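Local coordinates for protein aldo-keto reductase AKR2E4 (Bombyx mori, PDB 3WCZ) that reduces 3-dehydroecdysone and some other carbonyl compounds with NADPH, and may thereby take part in the regulation of silkworm molting, at residues Met204-Phe209 / Arg293-Ser298; His51-Ala56 / Ile178-Val183. All coordinates share one frame; numbering follows the deposited sequence.

Contact 1: residues Met204-Phe209 / Arg293-Ser298; sequences MAYSPF and RVIDIS. With NAP (NADP nicotinamide-adenine-dinucleotide phosphate), chain B; EDO (1,2-ethanediol), chain F.
Tyr206 and Ser207, at the end of strand 202-206, meet Val294 and Ile295 of the C-terminal loop by van der Waals contact, with no hydrogen bond between the two segments. Ile295 does most of the touching: its CG1 comes to 3.6 Å from Tyr206 CE1, slanting in at the ring, and packs beside Ser207 OG as well. A chi1 of -59° puts Ile295 CG1 anti to the carbonyl carbon, where it also lies 3.8 Å from NADP C5N. Val294 adds a looser touch, CG1 against the serine hydroxyl.

Both aromatic side chains also meet NADP. One face of the Tyr206 ring carries the nicotinamide, whose C4N sits 3.1 Å above the ring plane and over its centre, a close face-to-face stack. Further along the cofactor, Phe209 turns a face to the adenine, with CE2 3.3 Å from NADP N7A.

Polar contacts grip the pyrophosphate between these two rings. Ser207 OG donates to NADP O2N at 2.9 Å, while the backbone N atoms of Ser207 and Phe209 add weak bonds to O5D and O2A. At the other end of the tyrosine, Tyr206 OH is hydrogen-bonded to Asn159 and lies 3.3 Å from a water, which Arg293 NH1 approaches through a weak bond. At the guanidinium edge, Arg293 NH1 and NH2 both donate to O1 of an ethanediol, probably from the crystallisation liquor (NH2 to O1 3.0 Å).

A tyrosine stacked under the nicotinamide at the C-terminal end of the seventh barrel strand, flanked by the C-terminal loop, is characteristic of the aldo-keto reductase cofactor site.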
loop_
_atom_site.group_PDB
_atom_site.type_symbol
_atom_site.label_atom_id
_atom_site.label_comp_id
_atom_site.label_asym_id
_atom_site.label_seq_id
_atom_site.Cartn_x
_atom_site.Cartn_y
_atom_site.Cartn_z
ATOM N N MET A 204 -0.586 3.531 5.144
ATOM C CA MET A 204 -0.970 2.319 4.431
ATOM C C MET A 204 0.064 1.258 4.780
ATOM O O MET A 204 1.260 1.541 4.773
ATOM C CB MET A 204 -1.029 2.538 2.912
ATOM C CG MET A 204 -2.181 3.410 2.455
ATOM S SD MET A 204 -2.183 3.741 0.665
ATOM C CE MET A 204 -2.733 2.143 0.032
ATOM N N ALA A 205 -0.416 0.062 5.145
ATOM C CA ALA A 205 0.420 -1.059 5.564
ATOM C C ALA A 205 0.561 -2.083 4.457
ATOM O O ALA A 205 -0.391 -2.833 4.127
ATOM C CB ALA A 205 -0.207 -1.723 6.811
ATOM N N TYR A 206 1.745 -2.112 3.850
ATOM C CA TYR A 206 2.047 -3.106 2.837
ATOM C C TYR A 206 2.616 -4.397 3.437
ATOM O O TYR A 206 3.011 -4.433 4.589
ATOM C CB TYR A 206 2.907 -2.509 1.728
ATOM C CG TYR A 206 4.368 -2.243 1.941
ATOM C CD1 TYR A 206 5.292 -3.267 2.114
ATOM C CD2 TYR A 206 4.851 -0.950 1.827
ATOM C CE1 TYR A 206 6.656 -3.004 2.191
ATOM C CE2 TYR A 206 6.203 -0.680 1.918
ATOM C CZ TYR A 206 7.095 -1.712 2.066
ATOM O OH TYR A 206 8.441 -1.496 2.124
ATOM N N SER A 207 2.609 -5.440 2.605
ATOM C CA SER A 207 2.941 -6.813 3.004
ATOM C C SER A 207 2.314 -7.144 4.352
ATOM O O SER A 207 2.990 -7.580 5.272
ATOM C CB SER A 207 4.459 -7.031 3.014
ATOM O OG SER A 207 5.061 -6.803 1.741
ATOM N N PRO A 208 1.002 -6.932 4.462
ATOM C CA PRO A 208 0.322 -7.066 5.753
ATOM C C PRO A 208 0.338 -8.488 6.333
ATOM O O PRO A 208 0.166 -8.627 7.549
ATOM C CB PRO A 208 -1.110 -6.651 5.439
ATOM C CG PRO A 208 -1.292 -6.988 4.005
ATOM C CD PRO A 208 0.052 -6.620 3.383
ATOM N N PHE A 209 0.538 -9.520 5.507
ATOM C CA PHE A 209 0.566 -10.876 6.034
ATOM C C PHE A 209 1.949 -11.278 6.535
ATOM O O PHE A 209 2.102 -12.376 7.117
ATOM C CB PHE A 209 0.035 -11.868 5.005
ATOM C CG PHE A 209 -1.419 -11.648 4.660
ATOM C CD1 PHE A 209 -2.401 -11.726 5.640
ATOM C CD2 PHE A 209 -1.801 -11.347 3.378
ATOM C CE1 PHE A 209 -3.733 -11.534 5.297
ATOM C CE2 PHE A 209 -3.100 -11.191 3.032
ATOM C CZ PHE A 209 -4.072 -11.272 3.983
ATOM N N ARG A 293 12.109 -7.221 7.914
ATOM C CA ARG A 293 11.340 -6.808 6.755
ATOM C C ARG A 293 11.152 -7.921 5.756
ATOM O O ARG A 293 12.103 -8.621 5.393
ATOM C CB ARG A 293 11.987 -5.605 6.076
ATOM C CG ARG A 293 12.103 -4.386 6.948
ATOM C CD ARG A 293 13.027 -3.345 6.304
ATOM N NE ARG A 293 13.230 -2.176 7.140
ATOM C CZ ARG A 293 12.401 -1.146 7.207
ATOM N NH1 ARG A 293 11.294 -1.106 6.491
ATOM N NH2 ARG A 293 12.693 -0.149 8.025
ATOM N N VAL A 294 9.922 -8.097 5.299
ATOM C CA VAL A 294 9.619 -8.880 4.117
ATOM C C VAL A 294 10.293 -8.283 2.883
ATOM O O VAL A 294 10.829 -9.005 2.048
ATOM C CB VAL A 294 8.095 -8.960 3.872
ATOM C CG1 VAL A 294 7.771 -9.588 2.523
ATOM C CG2 VAL A 294 7.431 -9.757 4.973
ATOM N N ILE A 295 10.247 -6.961 2.765
ATOM C CA ILE A 295 10.805 -6.268 1.592
ATOM C C ILE A 295 12.199 -5.757 1.937
ATOM O O ILE A 295 12.374 -4.809 2.695
ATOM C CB ILE A 295 9.856 -5.124 1.096
ATOM C CG1 ILE A 295 8.475 -5.700 0.725
ATOM C CG2 ILE A 295 10.472 -4.355 -0.066
ATOM C CD1 ILE A 295 8.455 -6.722 -0.405
ATOM N N ASP A 296 13.177 -6.451 1.382
ATOM C CA ASP A 296 14.585 -6.203 1.648
ATOM C C ASP A 296 15.174 -5.424 0.469
ATOM O O ASP A 296 15.247 -5.922 -0.653
ATOM C CB ASP A 296 15.257 -7.566 1.845
ATOM C CG ASP A 296 16.761 -7.490 2.024
ATOM O OD1 ASP A 296 17.311 -6.391 2.132
ATOM O OD2 ASP A 296 17.395 -8.570 2.066
ATOM N N ILE A 297 15.560 -4.184 0.709
ATOM C CA ILE A 297 16.195 -3.376 -0.334
ATOM C C ILE A 297 17.659 -3.062 0.017
ATOM O O ILE A 297 18.208 -2.051 -0.378
ATOM C CB ILE A 297 15.421 -2.080 -0.617
ATOM C CG1 ILE A 297 15.207 -1.290 0.681
ATOM C CG2 ILE A 297 14.075 -2.410 -1.273
ATOM C CD1 ILE A 297 14.967 0.183 0.455
ATOM N N SER A 298 18.303 -3.976 0.726
ATOM C CA SER A 298 19.618 -3.683 1.294
ATOM C C SER A 298 20.723 -3.517 0.258
ATOM O O SER A 298 21.761 -2.943 0.574
ATOM C CB SER A 298 20.010 -4.740 2.336
ATOM O OG SER A 298 19.947 -6.040 1.813
HETATM P PA NAP B . 0.683 -9.766 1.119
HETATM O O1A NAP B . -0.632 -9.161 0.855
HETATM O O2A NAP B . 1.488 -9.449 2.282
HETATM O O5B NAP B . 0.686 -11.318 0.958
HETATM C C5B NAP B . 0.122 -11.934 -0.160
HETATM C C4B NAP B . 0.123 -13.454 -0.098
HETATM O O4B NAP B . -0.830 -13.894 0.888
HETATM C C3B NAP B . -0.191 -14.166 -1.358
HETATM O O3B NAP B . 0.628 -15.309 -1.402
HETATM C C2B NAP B . -1.597 -14.499 -1.206
HETATM O O2B NAP B . -2.020 -15.609 -1.973
HETATM C C1B NAP B . -1.733 -14.777 0.268
HETATM N N9A NAP B . -3.025 -14.517 0.867
HETATM C C8A NAP B . -3.815 -13.455 0.603
HETATM N N7A NAP B . -4.869 -13.433 1.392
HETATM C C5A NAP B . -4.789 -14.528 2.212
HETATM C C6A NAP B . -5.601 -15.028 3.234
HETATM N N6A NAP B . -6.809 -14.448 3.634
HETATM N N1A NAP B . -5.187 -16.159 3.833
HETATM C C2A NAP B . -4.048 -16.753 3.478
HETATM N N3A NAP B . -3.236 -16.295 2.509
HETATM C C4A NAP B . -3.607 -15.168 1.884
HETATM O O3 NAP B . 1.571 -9.447 -0.199
HETATM P PN NAP B . 2.522 -8.302 -0.767
HETATM O O1N NAP B . 2.315 -8.335 -2.237
HETATM O O2N NAP B . 3.887 -8.526 -0.218
HETATM O O5D NAP B . 2.009 -6.924 -0.163
HETATM C C5D NAP B . 0.733 -6.453 -0.438
HETATM C C4D NAP B . 0.663 -5.239 -1.374
HETATM O O4D NAP B . 1.290 -4.107 -0.798
HETATM C C3D NAP B . 1.376 -5.406 -2.677
HETATM O O3D NAP B . 0.710 -6.287 -3.558
HETATM C C2D NAP B . 1.488 -4.035 -3.126
HETATM O O2D NAP B . 0.255 -3.557 -3.584
HETATM C C1D NAP B . 1.900 -3.343 -1.845
HETATM N N1N NAP B . 3.331 -3.208 -1.549
HETATM C C2N NAP B . 3.929 -2.006 -1.643
HETATM C C3N NAP B . 5.263 -1.877 -1.350
HETATM C C7N NAP B . 5.833 -0.512 -1.430
HETATM O O7N NAP B . 5.126 0.521 -1.342
HETATM N N7N NAP B . 7.180 -0.430 -1.457
HETATM C C4N NAP B . 6.049 -2.996 -1.019
HETATM C C5N NAP B . 5.418 -4.243 -0.906
HETATM C C6N NAP B . 4.058 -4.296 -1.180
HETATM P P2B NAP B . -3.252 -15.532 -2.993
HETATM O O1X NAP B . -3.264 -16.933 -3.637
HETATM O O2X NAP B . -4.474 -15.314 -2.212
HETATM O O3X NAP B . -2.947 -14.435 -3.982
HETATM C C1 EDO F . 10.273 2.997 6.885
HETATM O O1 EDO F . 10.435 1.699 7.482
HETATM C C2 EDO F . 11.050 3.067 5.606
HETATM O O2 EDO F . 10.724 1.966 4.743
HETATM O O HOH W 1 8.665 0.015 5.007
#

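Contact 2: residues His51-Ala56 / Ile178-Val183; sequences HIDTAA and INQIEV. With NAP (NADP nicotinamide-adenine-dinucleotide phosphate), chain B.
The nicotinamide-ribose end of the NADP pocket is where Asp53 and Gln180 meet, two buried side chains reaching into the barrel from strands that are not neighbours. Gln180 NE2 donates to Asp53 OD1 at 2.9 Å in a nearly straight bond, with an N-H...O angle of 165°. The two groups are turned against each other: the oxygen lies close to the amide plane of Gln180, yet the amide nitrogen approaches from above the carboxylate plane, and the planes stand 54° apart. Both chains reach the middle by turning CG anti to the backbone N, chi1 being 176° for Gln180, whose chain then runs on extended.

In this (beta/alpha)8 barrel, strands 51-53 and 178-182 are the second and sixth, so the bond spans the interior; the CA atoms of Asp53 and Gln180 are still 10.4 Å apart. The other carboxylate oxygen serves the cofactor and a lysine: Asp53 OD2 accepts from the ribose hydroxyl O2D of NADP at 2.7 Å and forms a salt bridge with Lys87. The aspartate is thus held through both oxygens. A leucine in place of Gln180 has no amide to offer Asp53 OD1, and the carboxylate, then gripped from the OD2 side, would probably be less firmly fixed in its rotation.

The amide oxygen, Gln180 OE1, lies 2.9 Å from the carboxamide oxygen O7N of NADP. Tyr58, probably the proton donor, as in related reductases, has its side chain about 4 Å from that of Asp53.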
loop_
_atom_site.group_PDB
_atom_site.type_symbol
_atom_site.label_atom_id
_atom_site.label_comp_id
_atom_site.label_asym_id
_atom_site.label_seq_id
_atom_site.Cartn_x
_atom_site.Cartn_y
_atom_site.Cartn_z
ATOM N N HIS A 51 -10.805 0.409 -3.418
ATOM C CA HIS A 51 -9.447 0.954 -3.402
ATOM C C HIS A 51 -8.500 -0.101 -3.954
ATOM O O HIS A 51 -8.497 -1.231 -3.473
ATOM C CB HIS A 51 -9.082 1.366 -1.954
ATOM C CG HIS A 51 -7.737 2.026 -1.776
ATOM N ND1 HIS A 51 -7.313 2.460 -0.541
ATOM C CD2 HIS A 51 -6.716 2.310 -2.623
ATOM C CE1 HIS A 51 -6.105 2.979 -0.629
ATOM N NE2 HIS A 51 -5.721 2.915 -1.888
ATOM N N ILE A 52 -7.732 0.275 -4.988
ATOM C CA ILE A 52 -6.737 -0.597 -5.614
ATOM C C ILE A 52 -5.381 0.076 -5.480
ATOM O O ILE A 52 -5.284 1.265 -5.786
ATOM C CB ILE A 52 -7.001 -0.834 -7.112
ATOM C CG1 ILE A 52 -8.461 -1.225 -7.387
ATOM C CG2 ILE A 52 -6.023 -1.862 -7.647
ATOM C CD1 ILE A 52 -8.925 -2.542 -6.801
ATOM N N ASP A 53 -4.364 -0.670 -5.040
ATOM C CA ASP A 53 -2.978 -0.193 -4.928
ATOM C C ASP A 53 -2.142 -0.838 -6.027
ATOM O O ASP A 53 -2.109 -2.069 -6.126
ATOM C CB ASP A 53 -2.361 -0.555 -3.564
ATOM C CG ASP A 53 -0.952 -0.046 -3.429
ATOM O OD1 ASP A 53 -0.800 1.150 -3.120
ATOM O OD2 ASP A 53 0.009 -0.822 -3.635
ATOM N N THR A 54 -1.505 -0.019 -6.860
ATOM C CA THR A 54 -0.611 -0.490 -7.895
ATOM C C THR A 54 0.608 0.414 -7.967
ATOM O O THR A 54 0.835 1.236 -7.087
ATOM C CB THR A 54 -1.379 -0.633 -9.243
ATOM O OG1 THR A 54 -0.588 -1.349 -10.205
ATOM C CG2 THR A 54 -1.768 0.679 -9.845
ATOM N N ALA A 55 1.423 0.229 -9.010
ATOM C CA ALA A 55 2.673 0.981 -9.151
ATOM C C ALA A 55 3.196 0.821 -10.554
ATOM O O ALA A 55 3.017 -0.227 -11.181
ATOM C CB ALA A 55 3.714 0.504 -8.177
ATOM N N ALA A 56 3.853 1.863 -11.058
ATOM C CA ALA A 56 4.503 1.760 -12.362
ATOM C C ALA A 56 5.451 0.555 -12.414
ATOM O O ALA A 56 5.472 -0.214 -13.397
ATOM C CB ALA A 56 5.251 3.057 -12.674
ATOM N N ILE A 178 -0.418 10.389 3.160
ATOM C CA ILE A 178 -0.133 8.998 3.475
ATOM C C ILE A 178 1.353 8.733 3.387
ATOM O O ILE A 178 2.031 9.298 2.543
ATOM C CB ILE A 178 -0.889 8.073 2.491
ATOM C CG1 ILE A 178 -2.315 7.876 3.034
ATOM C CG2 ILE A 178 -0.173 6.689 2.287
ATOM C CD1 ILE A 178 -3.303 7.368 2.059
ATOM N N ASN A 179 1.830 7.851 4.265
ATOM C CA ASN A 179 3.106 7.169 4.139
ATOM C C ASN A 179 2.786 5.688 4.061
ATOM O O ASN A 179 2.216 5.128 5.018
ATOM C CB ASN A 179 4.055 7.518 5.304
ATOM C CG ASN A 179 5.476 6.962 5.123
ATOM O OD1 ASN A 179 5.898 6.640 4.018
ATOM N ND2 ASN A 179 6.238 6.944 6.214
ATOM N N GLN A 180 3.128 5.060 2.931
ATOM C CA GLN A 180 2.883 3.637 2.758
ATOM C C GLN A 180 4.145 2.860 3.111
ATOM O O GLN A 180 5.196 3.025 2.470
ATOM C CB GLN A 180 2.425 3.343 1.319
ATOM C CG GLN A 180 2.245 1.854 1.040
ATOM C CD GLN A 180 1.705 1.441 -0.318
ATOM O OE1 GLN A 180 2.235 0.489 -0.917
ATOM N NE2 GLN A 180 0.679 2.105 -0.813
ATOM N N ILE A 181 4.050 2.057 4.165
ATOM C CA ILE A 181 5.218 1.378 4.728
ATOM C C ILE A 181 4.838 -0.061 5.103
ATOM O O ILE A 181 3.648 -0.419 5.171
ATOM C CB ILE A 181 5.776 2.139 5.966
ATOM C CG1 ILE A 181 4.690 2.326 7.007
ATOM C CG2 ILE A 181 6.349 3.470 5.513
ATOM C CD1 ILE A 181 5.198 2.881 8.356
ATOM N N GLU A 182 5.847 -0.885 5.342
ATOM C CA GLU A 182 5.621 -2.278 5.708
ATOM C C GLU A 182 5.161 -2.404 7.144
ATOM O O GLU A 182 5.882 -1.991 8.045
ATOM C CB GLU A 182 6.905 -3.082 5.518
ATOM C CG GLU A 182 6.663 -4.536 5.771
ATOM C CD GLU A 182 7.864 -5.422 5.585
ATOM O OE1 GLU A 182 8.761 -5.124 4.784
ATOM O OE2 GLU A 182 7.885 -6.489 6.225
ATOM N N VAL A 183 3.983 -2.988 7.365
ATOM C CA VAL A 183 3.510 -3.245 8.719
ATOM C C VAL A 183 2.869 -4.615 8.784
ATOM O O VAL A 183 1.938 -4.926 8.022
ATOM C CB VAL A 183 2.532 -2.169 9.268
ATOM C CG1 VAL A 183 2.386 -2.339 10.768
ATOM C CG2 VAL A 183 3.005 -0.768 8.927
HETATM P PA NAP B . 0.683 -9.766 1.119
HETATM O O1A NAP B . -0.632 -9.161 0.855
HETATM O O2A NAP B . 1.488 -9.449 2.282
HETATM O O5B NAP B . 0.686 -11.318 0.958
HETATM C C5B NAP B . 0.122 -11.934 -0.160
HETATM C C4B NAP B . 0.123 -13.454 -0.098
HETATM O O4B NAP B . -0.830 -13.894 0.888
HETATM C C3B NAP B . -0.191 -14.166 -1.358
HETATM O O3B NAP B . 0.628 -15.309 -1.402
HETATM C C2B NAP B . -1.597 -14.499 -1.206
HETATM O O2B NAP B . -2.020 -15.609 -1.973
HETATM C C1B NAP B . -1.733 -14.777 0.268
HETATM N N9A NAP B . -3.025 -14.517 0.867
HETATM C C8A NAP B . -3.815 -13.455 0.603
HETATM N N7A NAP B . -4.869 -13.433 1.392
HETATM C C5A NAP B . -4.789 -14.528 2.212
HETATM C C6A NAP B . -5.601 -15.028 3.234
HETATM N N6A NAP B . -6.809 -14.448 3.634
HETATM N N1A NAP B . -5.187 -16.159 3.833
HETATM C C2A NAP B . -4.048 -16.753 3.478
HETATM N N3A NAP B . -3.236 -16.295 2.509
HETATM C C4A NAP B . -3.607 -15.168 1.884
HETATM O O3 NAP B . 1.571 -9.447 -0.199
HETATM P PN NAP B . 2.522 -8.302 -0.767
HETATM O O1N NAP B . 2.315 -8.335 -2.237
HETATM O O2N NAP B . 3.887 -8.526 -0.218
HETATM O O5D NAP B . 2.009 -6.924 -0.163
HETATM C C5D NAP B . 0.733 -6.453 -0.438
HETATM C C4D NAP B . 0.663 -5.239 -1.374
HETATM O O4D NAP B . 1.290 -4.107 -0.798
HETATM C C3D NAP B . 1.376 -5.406 -2.677
HETATM O O3D NAP B . 0.710 -6.287 -3.558
HETATM C C2D NAP B . 1.488 -4.035 -3.126
HETATM O O2D NAP B . 0.255 -3.557 -3.584
HETATM C C1D NAP B . 1.900 -3.343 -1.845
HETATM N N1N NAP B . 3.331 -3.208 -1.549
HETATM C C2N NAP B . 3.929 -2.006 -1.643
HETATM C C3N NAP B . 5.263 -1.877 -1.350
HETATM C C7N NAP B . 5.833 -0.512 -1.430
HETATM O O7N NAP B . 5.126 0.521 -1.342
HETATM N N7N NAP B . 7.180 -0.430 -1.457
HETATM C C4N NAP B . 6.049 -2.996 -1.019
HETATM C C5N NAP B . 5.418 -4.243 -0.906
HETATM C C6N NAP B . 4.058 -4.296 -1.180
HETATM P P2B NAP B . -3.252 -15.532 -2.993
HETATM O O1X NAP B . -3.264 -16.933 -3.637
HETATM O O2X NAP B . -4.474 -15.314 -2.212
HETATM O O3X NAP B . -2.947 -14.435 -3.982
#

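In the fold
The two contacts show how one cofactor can be received by distant parts of a chain. Their centres lie about 11 Å apart, and strands 178-182 and 202-206, one from each contact, run side by side in the barrel sheet, where Tyr206 N is 2.9 Å from Ile181 O. Glu182 ties them further: its OE2 lies 2.8 Å from Val294 N, a probable hydrogen bond that fastens the C-terminal loop to the strand bearing Gln180, and its CB packs against Tyr206 CE1 at 3.3 Å. Around NADP, contact 1 supplies a stacking face and hydrogen-bond donors to the pyrophosphate, whereas contact 2 binds the nicotinamide ribose through Asp53, a neighbour of Tyr58, probably the proton donor.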